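PDB 1MKM: IclR transcriptional regulator from Thermotoga maritima, which probably binds DNA through a winged helix-turn-helix domain and acts as a transcriptional regulator, likely a repressor, of the IclR family, with zinc bound in its C-terminal domain. Local coordinates for residues A240-I243 with S244-L247; D23-V26 with S27-A30; I168-P171 with R172-K175; K223-E226 with E227-E230; L88-I91 with M92-G96. One frame throughout, in Å; residues are numbered along the deposited sequence.

Interaction 1: residues A240-I243 with S244-L247; sequences AEEI and SRKL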
loop_
_atom_site.group_PDB
_atom_site.type_symbol
_atom_site.label_atom_id
_atom_site.label_comp_id
_atom_site.label_asym_id
_atom_site.label_seq_id
_atom_site.Cartn_x
_atom_site.Cartn_y
_atom_site.Cartn_z
ATOM N N ALA B 240 21.132 30.642 3.808
ATOM C CA ALA B 240 22.375 30.765 3.058
ATOM C C ALA B 240 23.489 31.244 3.988
ATOM O O ALA B 240 24.505 30.561 4.180
ATOM C CB ALA B 240 22.195 31.741 1.907
ATOM N N GLU B 241 23.290 32.422 4.572
ATOM C CA GLU B 241 24.271 32.995 5.478
ATOM C C GLU B 241 24.707 31.999 6.552
ATOM O O GLU B 241 25.900 31.842 6.814
ATOM C CB GLU B 241 23.703 34.261 6.128
ATOM C CG GLU B 241 24.533 34.775 7.287
ATOM C CD GLU B 241 24.073 36.130 7.773
ATOM O OE1 GLU B 241 22.843 36.313 7.936
ATOM O OE2 GLU B 241 24.945 37.003 7.999
ATOM N N GLU B 242 23.742 31.322 7.165
ATOM C CA GLU B 242 24.053 30.349 8.215
ATOM C C GLU B 242 24.908 29.196 7.707
ATOM O O GLU B 242 25.881 28.801 8.358
ATOM C CB GLU B 242 22.767 29.791 8.826
ATOM C CG GLU B 242 22.985 28.570 9.709
ATOM C CD GLU B 242 23.727 28.894 10.984
ATOM O OE1 GLU B 242 24.757 29.591 10.913
ATOM O OE2 GLU B 242 23.281 28.446 12.063
ATOM N N ILE B 243 24.524 28.654 6.548
ATOM C CA ILE B 243 25.237 27.542 5.919
ATOM C C ILE B 243 26.624 27.986 5.499
ATOM O O ILE B 243 27.623 27.337 5.832
ATOM C CB ILE B 243 24.506 27.029 4.651
ATOM C CG1 ILE B 243 23.107 26.525 5.012
ATOM C CG2 ILE B 243 25.315 25.918 3.999
ATOM C CD1 ILE B 243 22.178 26.382 3.819
ATOM N N SER B 244 26.680 29.087 4.757
ATOM C CA SER B 244 27.943 29.628 4.283
ATOM C C SER B 244 28.941 29.705 5.429
ATOM O O SER B 244 30.108 29.344 5.274
ATOM C CB SER B 244 27.721 31.013 3.694
ATOM O OG SER B 244 26.681 30.965 2.739
ATOM N N ARG B 245 28.470 30.166 6.582
ATOM C CA ARG B 245 29.317 30.270 7.762
ATOM C C ARG B 245 30.057 28.962 7.999
ATOM O O ARG B 245 31.287 28.941 8.053
ATOM C CB ARG B 245 28.470 30.623 8.987
ATOM C CG ARG B 245 27.978 32.054 8.990
ATOM C CD ARG B 245 27.030 32.305 10.140
ATOM N NE ARG B 245 26.701 33.723 10.262
ATOM C CZ ARG B 245 25.782 34.206 11.091
ATOM N NH1 ARG B 245 25.092 33.382 11.871
ATOM N NH2 ARG B 245 25.561 35.514 11.148
ATOM N N LYS B 246 29.304 27.873 8.139
ATOM C CA LYS B 246 29.890 26.553 8.356
ATOM C C LYS B 246 30.998 26.252 7.345
ATOM O O LYS B 246 31.981 25.579 7.671
ATOM C CB LYS B 246 28.804 25.472 8.279
ATOM C CG LYS B 246 28.141 25.130 9.615
ATOM C CD LYS B 246 27.673 26.374 10.347
ATOM C CE LYS B 246 26.847 26.033 11.570
ATOM N NZ LYS B 246 25.524 25.481 11.181
ATOM N N LEU B 247 30.839 26.751 6.120
ATOM C CA LEU B 247 31.840 26.548 5.074
ATOM C C LEU B 247 33.054 27.442 5.308
ATOM O O LEU B 247 33.800 27.751 4.377
ATOM C CB LEU B 247 31.249 26.850 3.694
ATOM C CG LEU B 247 30.486 25.731 2.981
ATOM C CD1 LEU B 247 29.301 25.271 3.807
ATOM C CD2 LEU B 247 30.036 26.248 1.628
#
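A240-I243 and S244-L247 meet as successive turns of one helix, the last of helix 226-246 near the C-terminus of the chain, with charge pairs on one flank and a carbonyl that accepts two hydrogen bonds on the inner one. That carbonyl belongs to A240. Its O takes the S244 backbone N at 2.7 Å, nearly straight at 172°, and the S244 OG at 2.6 Å. The hydroxyl comes from above the carbonyl plane, which it can do because OG stands beside its own backbone N (chi1 -52°) and so leans back over the preceding turn. On the outer flank R245 reaches out with its chain extended from CG to NE, and E241 lays its CG over one face of the guanidinium. The carboxylate of E241 then meets the end of the arginine, OE2 to NH2 at 3.5 Å, the two planes 46° apart. E242 comes to the guanidinium edge instead, with OE1 in a long pair 3.9 Å from R245 NH1, while its OE2 is 3.8 Å from K246 NZ, also long. The four residues thus form a loose salt-bridge network whose charges are shared rather than matched one to one. At the helix end L247 N still bonds I243 O at 3.3 Å, and L247 lies alongside I243, CG2 of I243 being 4.0 Å from CD1 of L247. I243 packs on I83 and A84 of helix 79-93, and A240, S244 and L247 cover V202 and I204 of strand 197-205, whose last residue F205 gives a weak hydrogen bond from its N to S244 OG.

Interaction 2: residues D23-V26 with S27-A30; sequences DVSV and SEIA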
loop_
_atom_site.group_PDB
_atom_site.type_symbol
_atom_site.label_atom_id
_atom_site.label_comp_id
_atom_site.label_asym_id
_atom_site.label_seq_id
_atom_site.Cartn_x
_atom_site.Cartn_y
_atom_site.Cartn_z
ATOM N N ASP B 23 10.084 -5.415 -13.672
ATOM C CA ASP B 23 11.241 -6.321 -13.620
ATOM C C ASP B 23 11.612 -6.947 -14.965
ATOM O O ASP B 23 10.994 -6.650 -15.988
ATOM C CB ASP B 23 10.990 -7.427 -12.602
ATOM C CG ASP B 23 9.769 -8.229 -12.929
ATOM O OD1 ASP B 23 9.283 -8.954 -12.035
ATOM O OD2 ASP B 23 9.302 -8.130 -14.086
ATOM N N VAL B 24 12.614 -7.824 -14.950
ATOM C CA VAL B 24 13.080 -8.464 -16.177
ATOM C C VAL B 24 13.626 -9.885 -15.947
ATOM O O VAL B 24 14.303 -10.148 -14.954
ATOM C CB VAL B 24 14.194 -7.599 -16.835
ATOM C CG1 VAL B 24 15.478 -7.735 -16.053
ATOM C CG2 VAL B 24 14.399 -7.998 -18.282
ATOM N N SER B 25 13.344 -10.787 -16.884
ATOM C CA SER B 25 13.796 -12.181 -16.804
ATOM C C SER B 25 15.103 -12.362 -17.550
ATOM O O SER B 25 15.419 -11.578 -18.444
ATOM C CB SER B 25 12.772 -13.109 -17.445
ATOM O OG SER B 25 12.715 -12.882 -18.845
ATOM N N VAL B 26 15.854 -13.401 -17.194
ATOM C CA VAL B 26 17.116 -13.677 -17.869
ATOM C C VAL B 26 16.820 -13.767 -19.358
ATOM O O VAL B 26 17.562 -13.243 -20.190
ATOM C CB VAL B 26 17.733 -15.024 -17.415
ATOM C CG1 VAL B 26 17.936 -15.029 -15.918
ATOM C CG2 VAL B 26 16.834 -16.176 -17.819
ATOM N N SER B 27 15.720 -14.440 -19.674
ATOM C CA SER B 27 15.277 -14.639 -21.045
ATOM C C SER B 27 15.130 -13.324 -21.794
ATOM O O SER B 27 15.597 -13.190 -22.924
ATOM C CB SER B 27 13.940 -15.385 -21.047
ATOM O OG SER B 27 13.267 -15.253 -22.287
ATOM N N GLU B 28 14.491 -12.352 -21.150
ATOM C CA GLU B 28 14.247 -11.045 -21.751
ATOM C C GLU B 28 15.507 -10.228 -22.022
ATOM O O GLU B 28 15.622 -9.587 -23.068
ATOM C CB GLU B 28 13.275 -10.267 -20.867
ATOM C CG GLU B 28 11.911 -10.940 -20.758
ATOM C CD GLU B 28 11.022 -10.311 -19.704
ATOM O OE1 GLU B 28 9.833 -10.700 -19.622
ATOM O OE2 GLU B 28 11.510 -9.435 -18.956
ATOM N N ILE B 29 16.452 -10.248 -21.086
ATOM C CA ILE B 29 17.695 -9.515 -21.276
ATOM C C ILE B 29 18.447 -10.095 -22.465
ATOM O O ILE B 29 18.942 -9.354 -23.318
ATOM C CB ILE B 29 18.585 -9.575 -20.024
ATOM C CG1 ILE B 29 18.053 -8.581 -18.989
ATOM C CG2 ILE B 29 20.041 -9.284 -20.394
ATOM C CD1 ILE B 29 18.981 -8.332 -17.823
ATOM N N ALA B 30 18.526 -11.423 -22.519
ATOM C CA ALA B 30 19.203 -12.100 -23.621
ATOM C C ALA B 30 18.616 -11.595 -24.948
ATOM O O ALA B 30 19.334 -11.073 -25.804
ATOM C CB ALA B 30 19.028 -13.622 -23.494
#
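The carboxylate of E28 is met over one face by the backbone N of S25, whose N-H points at OE2 from 66° out of the plane, N to OE2 3.1 Å. A methyl of V24 also comes up to that oxygen, CG2 to OE2 3.3 Å, the valine and the glutamate chain running antiparallel past one another. The remaining oxygen, OE1, pairs with R60. E28 gets there by running its chain extended beyond CG, back toward the N-cap residue S25. In return S25 OG accepts the backbone N of E28 at 3.0 Å, although the hydroxyl is placed with less certainty than its neighbours. The exchange is a capping box at the start of helix 26-32, which leads into helix 37-50 as the first member of the helix-turn-helix. V24 and I29 add a hydrophobic staple around it, V24 CG2 to I29 CG1 3.8 Å, the pair resting against helix 6-19. Backbone bonding begins with I29 N to S25 O, 3.1 Å. Chemically, the box gives acceptors to two backbone N-H groups at the helix start, while the positive helix end and R60 would probably keep the E28 carboxylate charged.

Interaction 3: residues I168-P171 with R172-K175; sequences ITNP and RVLK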
loop_
_atom_site.group_PDB
_atom_site.type_symbol
_atom_site.label_atom_id
_atom_site.label_comp_id
_atom_site.label_asym_id
_atom_site.label_seq_id
_atom_site.Cartn_x
_atom_site.Cartn_y
_atom_site.Cartn_z
ATOM N N ILE B 168 17.439 33.258 -21.374
ATOM C CA ILE B 168 18.379 34.282 -21.830
ATOM C C ILE B 168 19.459 33.700 -22.755
ATOM O O ILE B 168 20.205 32.805 -22.356
ATOM C CB ILE B 168 19.082 34.939 -20.625
ATOM C CG1 ILE B 168 18.044 35.482 -19.647
ATOM C CG2 ILE B 168 19.992 36.054 -21.091
ATOM C CD1 ILE B 168 18.649 36.131 -18.416
ATOM N N THR B 169 19.557 34.214 -23.982
ATOM C CA THR B 169 20.556 33.718 -24.928
ATOM C C THR B 169 21.657 34.741 -25.256
ATOM O O THR B 169 22.525 34.483 -26.088
ATOM C CB THR B 169 19.882 33.249 -26.245
ATOM O OG1 THR B 169 18.803 32.357 -25.940
ATOM C CG2 THR B 169 20.881 32.508 -27.126
ATOM N N ASN B 170 21.634 35.893 -24.594
ATOM C CA ASN B 170 22.638 36.925 -24.849
ATOM C C ASN B 170 23.520 37.192 -23.637
ATOM O O ASN B 170 23.043 37.635 -22.586
ATOM C CB ASN B 170 21.966 38.230 -25.298
ATOM C CG ASN B 170 22.972 39.328 -25.624
ATOM O OD1 ASN B 170 23.694 39.805 -24.748
ATOM N ND2 ASN B 170 23.020 39.735 -26.891
ATOM N N PRO B 171 24.830 36.938 -23.782
ATOM C CA PRO B 171 25.843 37.126 -22.737
ATOM C C PRO B 171 25.969 38.544 -22.183
ATOM O O PRO B 171 26.477 38.730 -21.078
ATOM C CB PRO B 171 27.129 36.637 -23.407
ATOM C CG PRO B 171 26.880 36.905 -24.861
ATOM C CD PRO B 171 25.452 36.457 -25.028
ATOM N N ARG B 172 25.526 39.544 -22.940
ATOM C CA ARG B 172 25.589 40.925 -22.459
ATOM C C ARG B 172 24.425 41.111 -21.487
ATOM O O ARG B 172 24.539 41.801 -20.470
ATOM C CB ARG B 172 25.445 41.918 -23.615
ATOM C CG ARG B 172 26.441 41.744 -24.749
ATOM C CD ARG B 172 26.178 42.789 -25.826
ATOM N NE ARG B 172 26.847 42.485 -27.089
ATOM C CZ ARG B 172 26.707 43.206 -28.199
ATOM N NH1 ARG B 172 25.921 44.275 -28.202
ATOM N NH2 ARG B 172 27.339 42.853 -29.313
ATOM N N VAL B 173 23.303 40.480 -21.822
ATOM C CA VAL B 173 22.100 40.536 -21.004
ATOM C C VAL B 173 22.299 39.659 -19.780
ATOM O O VAL B 173 21.871 40.001 -18.675
ATOM C CB VAL B 173 20.889 40.004 -21.767
ATOM C CG1 VAL B 173 19.632 40.217 -20.941
ATOM C CG2 VAL B 173 20.785 40.688 -23.116
ATOM N N LEU B 174 22.949 38.519 -19.998
ATOM C CA LEU B 174 23.230 37.573 -18.931
ATOM C C LEU B 174 24.192 38.208 -17.933
ATOM O O LEU B 174 24.050 38.030 -16.721
ATOM C CB LEU B 174 23.834 36.292 -19.518
ATOM C CG LEU B 174 23.933 35.055 -18.617
ATOM C CD1 LEU B 174 24.227 33.838 -19.474
ATOM C CD2 LEU B 174 25.006 35.250 -17.551
ATOM N N LYS B 175 25.170 38.953 -18.447
ATOM C CA LYS B 175 26.155 39.623 -17.597
ATOM C C LYS B 175 25.429 40.681 -16.762
ATOM O O LYS B 175 25.531 40.690 -15.534
ATOM C CB LYS B 175 27.251 40.269 -18.461
ATOM C CG LYS B 175 28.574 40.556 -17.737
ATOM C CD LYS B 175 28.493 41.758 -16.799
ATOM C CE LYS B 175 28.284 43.066 -17.570
ATOM N NZ LYS B 175 28.216 44.273 -16.688
#
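N170 supplies the polar half of this contact, capping helix 171-184 through its side-chain carbonyl. OD1 accepts two backbone donors, R172 N at 2.6 Å and V173 N at 3.0 Å, and they reach it from opposite faces of the amide plane, each tilted by about 25°. The first of these bonds closes an Asx turn; neither is straight, since one oxygen has to serve two neighbouring N-H groups. The amide can lie over the helix start because CG is anti to the backbone N (chi1 -178°), which swings it across the first turn. Backbone bonds carry on from there: L174 N to N170 O at 2.7 Å, and K175 N to P171 O at 2.9 Å, the latter donor standing above the carbonyl plane. P171 suits the first helical position, since it has no N-H in need of an acceptor.

The apolar contacts are fewer and looser. V173 crosses N170 at about a right angle and sets CG2 against N170 CB at 3.5 Å. I168, three residues before the helix, folds its CG2 branch toward the same turn, 4.1 Å from V173 CB and 4.2 Å from L174 CB. L174 in turn buries itself on Y134 and L160. I168 touches E192, and its side chain lies about 8 Å from that of D189, a zinc-binding residue. Taken together, a single neutral oxygen meets two N-H groups of the first helical turn, and its partial negative charge probably suits the positive end of the helix.

Interaction 4: residues K223-E226 with E227-E230; sequences KFTE and EKIE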
loop_
_atom_site.group_PDB
_atom_site.type_symbol
_atom_site.label_atom_id
_atom_site.label_comp_id
_atom_site.label_asym_id
_atom_site.label_seq_id
_atom_site.Cartn_x
_atom_site.Cartn_y
_atom_site.Cartn_z
ATOM N N LYS B 223 2.506 31.136 -7.832
ATOM C CA LYS B 223 2.892 31.535 -6.484
ATOM C C LYS B 223 3.899 32.679 -6.331
ATOM O O LYS B 223 3.805 33.474 -5.392
ATOM C CB LYS B 223 3.412 30.312 -5.720
ATOM C CG LYS B 223 2.342 29.279 -5.345
ATOM C CD LYS B 223 2.970 28.088 -4.629
ATOM C CE LYS B 223 1.949 26.984 -4.378
ATOM N NZ LYS B 223 2.570 25.771 -3.759
ATOM N N PHE B 224 4.856 32.774 -7.247
ATOM C CA PHE B 224 5.888 33.796 -7.141
ATOM C C PHE B 224 5.466 35.230 -7.463
ATOM O O PHE B 224 5.654 35.719 -8.582
ATOM C CB PHE B 224 7.103 33.376 -7.980
ATOM C CG PHE B 224 7.742 32.088 -7.507
ATOM C CD1 PHE B 224 7.076 30.864 -7.654
ATOM C CD2 PHE B 224 8.973 32.103 -6.848
ATOM C CE1 PHE B 224 7.623 29.688 -7.148
ATOM C CE2 PHE B 224 9.522 30.932 -6.342
ATOM C CZ PHE B 224 8.845 29.725 -6.490
ATOM N N THR B 225 4.887 35.892 -6.460
ATOM C CA THR B 225 4.449 37.281 -6.578
ATOM C C THR B 225 5.583 38.141 -6.036
ATOM O O THR B 225 6.532 37.619 -5.449
ATOM C CB THR B 225 3.173 37.579 -5.737
ATOM O OG1 THR B 225 3.395 37.201 -4.371
ATOM C CG2 THR B 225 1.957 36.831 -6.279
ATOM N N GLU B 226 5.481 39.452 -6.231
ATOM C CA GLU B 226 6.504 40.386 -5.764
ATOM C C GLU B 226 6.810 40.124 -4.288
ATOM O O GLU B 226 7.974 40.009 -3.890
ATOM C CB GLU B 226 6.019 41.838 -5.917
ATOM C CG GLU B 226 5.351 42.187 -7.257
ATOM C CD GLU B 226 6.324 42.287 -8.425
ATOM O OE1 GLU B 226 7.317 43.039 -8.315
ATOM O OE2 GLU B 226 6.085 41.624 -9.457
ATOM N N GLU B 227 5.750 40.045 -3.483
ATOM C CA GLU B 227 5.880 39.794 -2.052
ATOM C C GLU B 227 6.320 38.370 -1.760
ATOM O O GLU B 227 7.137 38.143 -0.871
ATOM C CB GLU B 227 4.560 40.071 -1.325
ATOM C CG GLU B 227 3.327 39.675 -2.112
ATOM C CD GLU B 227 2.900 40.763 -3.082
ATOM O OE1 GLU B 227 2.408 41.811 -2.611
ATOM O OE2 GLU B 227 3.065 40.581 -4.308
ATOM N N LYS B 228 5.777 37.405 -2.491
ATOM C CA LYS B 228 6.170 36.026 -2.257
ATOM C C LYS B 228 7.674 35.977 -2.485
ATOM O O LYS B 228 8.430 35.582 -1.597
ATOM C CB LYS B 228 5.438 35.087 -3.213
ATOM C CG LYS B 228 4.962 33.790 -2.563
ATOM C CD LYS B 228 4.074 34.061 -1.351
ATOM C CE LYS B 228 3.449 32.777 -0.821
ATOM N NZ LYS B 228 2.563 33.013 0.353
ATOM N N ILE B 229 8.109 36.419 -3.661
ATOM C CA ILE B 229 9.531 36.446 -3.980
ATOM C C ILE B 229 10.341 37.007 -2.818
ATOM O O ILE B 229 11.286 36.370 -2.350
ATOM C CB ILE B 229 9.804 37.297 -5.236
ATOM C CG1 ILE B 229 9.432 36.498 -6.482
ATOM C CG2 ILE B 229 11.252 37.751 -5.254
ATOM C CD1 ILE B 229 9.587 37.245 -7.785
ATOM N N GLU B 230 9.967 38.202 -2.365
ATOM C CA GLU B 230 10.640 38.863 -1.247
ATOM C C GLU B 230 10.710 37.949 -0.029
ATOM O O GLU B 230 11.716 37.920 0.684
ATOM C CB GLU B 230 9.901 40.154 -0.870
ATOM C CG GLU B 230 10.308 41.379 -1.681
ATOM C CD GLU B 230 11.650 41.960 -1.241
ATOM O OE1 GLU B 230 11.744 42.436 -0.089
ATOM O OE2 GLU B 230 12.609 41.941 -2.043
#
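F224, whose CB lies 4.2 Å from I229 CG1, is the centre of an inverse gamma turn: T225 N bends back to K223 O at 2.9 Å, a weak bond, just before helix 226-246 begins. The tight bend also brings K223 O onto the side chain of K228, 3.1 Å from its CG. T225 is the N-cap. Its OG1 takes K228 N at 3.0 Å, a bond made possible by placing OG1 between the backbone N and the carbonyl carbon (chi1 55°). The T225 backbone O then receives I229 N at 2.7 Å, nearly straight, and E226 O receives E230 N. Flanking the cap, F224 and I229 form a hydrophobic staple in which I229 CG1 comes to the edge of the phenyl ring, near its plane. Replacing T225 by an alanine would probably leave K228 N without its capping acceptor and the first turn less firmly closed. K223 turns its amine away to E97 and Q119, joining this loop to the segments near those residues. F224 packs on M198 and V200 of strand 197-205, either side of the zinc-binding C199 in sequence, and its ring meets Y232, one turn farther along helix 226-246, edge-to-face.

Interaction 5: residues L88-I91 with M92-G96; sequences LVDI and MKRTG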
loop_
_atom_site.group_PDB
_atom_site.type_symbol
_atom_site.label_atom_id
_atom_site.label_comp_id
_atom_site.label_asym_id
_atom_site.label_seq_id
_atom_site.Cartn_x
_atom_site.Cartn_y
_atom_site.Cartn_z
ATOM N N LEU B 88 17.266 23.157 4.949
ATOM C CA LEU B 88 16.445 22.942 3.768
ATOM C C LEU B 88 15.067 22.460 4.197
ATOM O O LEU B 88 14.053 22.967 3.729
ATOM C CB LEU B 88 17.106 21.921 2.839
ATOM C CG LEU B 88 18.527 22.264 2.368
ATOM C CD1 LEU B 88 19.078 21.098 1.550
ATOM C CD2 LEU B 88 18.534 23.554 1.531
ATOM N N VAL B 89 15.033 21.486 5.100
ATOM C CA VAL B 89 13.765 20.965 5.589
ATOM C C VAL B 89 12.997 22.117 6.243
ATOM O O VAL B 89 11.775 22.220 6.107
ATOM C CB VAL B 89 13.978 19.818 6.618
ATOM C CG1 VAL B 89 12.644 19.281 7.088
ATOM C CG2 VAL B 89 14.790 18.687 5.986
ATOM N N ASP B 90 13.717 23.000 6.929
ATOM C CA ASP B 90 13.059 24.123 7.572
ATOM C C ASP B 90 12.498 25.093 6.524
ATOM O O ASP B 90 11.355 25.561 6.648
ATOM C CB ASP B 90 14.032 24.829 8.525
ATOM C CG ASP B 90 13.361 25.926 9.367
ATOM O OD1 ASP B 90 12.181 25.783 9.772
ATOM O OD2 ASP B 90 14.042 26.932 9.636
ATOM N N ILE B 91 13.286 25.372 5.486
ATOM C CA ILE B 91 12.846 26.271 4.426
ATOM C C ILE B 91 11.581 25.721 3.788
ATOM O O ILE B 91 10.710 26.481 3.381
ATOM C CB ILE B 91 13.918 26.436 3.321
ATOM C CG1 ILE B 91 15.209 27.000 3.920
ATOM C CG2 ILE B 91 13.390 27.362 2.222
ATOM C CD1 ILE B 91 16.335 27.147 2.932
ATOM N N MET B 92 11.477 24.397 3.695
ATOM C CA MET B 92 10.292 23.800 3.096
ATOM C C MET B 92 9.066 23.889 4.010
ATOM O O MET B 92 7.932 24.060 3.542
ATOM C CB MET B 92 10.556 22.342 2.750
ATOM C CG MET B 92 9.347 21.611 2.184
ATOM S SD MET B 92 8.165 21.000 3.424
ATOM C CE MET B 92 9.152 19.742 4.187
ATOM N N LYS B 93 9.296 23.766 5.313
ATOM C CA LYS B 93 8.204 23.818 6.272
ATOM C C LYS B 93 7.732 25.242 6.507
ATOM O O LYS B 93 6.596 25.462 6.930
ATOM C CB LYS B 93 8.637 23.172 7.580
ATOM C CG LYS B 93 9.017 21.724 7.403
ATOM C CD LYS B 93 9.713 21.184 8.632
ATOM C CE LYS B 93 8.719 20.806 9.700
ATOM N NZ LYS B 93 7.849 19.703 9.218
ATOM N N ARG B 94 8.597 26.210 6.215
ATOM C CA ARG B 94 8.239 27.609 6.393
ATOM C C ARG B 94 7.805 28.292 5.103
ATOM O O ARG B 94 7.479 29.478 5.114
ATOM C CB ARG B 94 9.394 28.377 7.027
ATOM C CG ARG B 94 9.848 27.760 8.334
ATOM C CD ARG B 94 10.725 28.699 9.126
ATOM N NE ARG B 94 12.001 28.969 8.478
ATOM C CZ ARG B 94 12.870 29.877 8.904
ATOM N NH1 ARG B 94 12.594 30.607 9.977
ATOM N NH2 ARG B 94 14.017 30.046 8.266
ATOM N N THR B 95 7.796 27.554 3.994
ATOM C CA THR B 95 7.363 28.125 2.724
ATOM C C THR B 95 6.372 27.190 2.052
ATOM O O THR B 95 5.495 27.635 1.301
ATOM C CB THR B 95 8.529 28.348 1.749
ATOM O OG1 THR B 95 9.040 27.078 1.327
ATOM C CG2 THR B 95 9.637 29.167 2.406
ATOM N N GLY B 96 6.522 25.892 2.335
ATOM C CA GLY B 96 5.654 24.877 1.765
ATOM C C GLY B 96 6.073 24.532 0.349
ATOM O O GLY B 96 5.425 23.745 -0.345
#
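D90 and R94 face each other across the last turn of helix 79-93, in the GAF-like C-terminal domain, where the helix ends and the chain turns through G96 toward strand 98-105. The regular helix bonds hold up to the end: M92 N to L88 O, K93 N to V89 O at 3.0 Å and R94 N to D90 O at 2.9 Å. The next carbonyl, I91 O, is served by a side chain, T95 OG1 donating to it at 2.7 Å. That hydroxyl, set between its own backbone N and carbonyl carbon (chi1 68°), also accepts from E97 N, so it links the helix end to the chain beyond. M92 O is taken by G96 N at 2.6 Å. A valine in place of T95 would probably cost I91 O its hydroxyl donor and E97 N its acceptor, loosening the turn. Each charged end has a second partner on helix 226-246: K239 for D90 OD2, E238 for R94 NH2. I91 lies beside T95 and packs on V235, V99 and I217. Between the side chains of D90 and R94 the attraction is one of charge: OD2 rides over one face of the guanidinium, 3.1 Å from NE, with no N-H of R94 pointing at it.

All five contacts are helix ends, but they differ in chemistry. Interactions 2, 3 and 4 are N-terminal caps, made by serine with a glutamate, by asparagine and by threonine; interactions 1 and 5 close C-terminal ends, where hydroxyls donate to carbonyls and charge pairs sit outside. Interaction 2 is largely buried and lies in the helix-turn-helix domain, which probably binds DNA, its centre 43 to 51 Å from the others. Interactions 3 and 4 are surface contacts, 1 and 5 partly buried. Interactions 1 and 4 mark the two ends of helix 226-246, centres 24 Å apart, and interaction 5 pairs with that same helix, its nearest atoms about 5 Å from each.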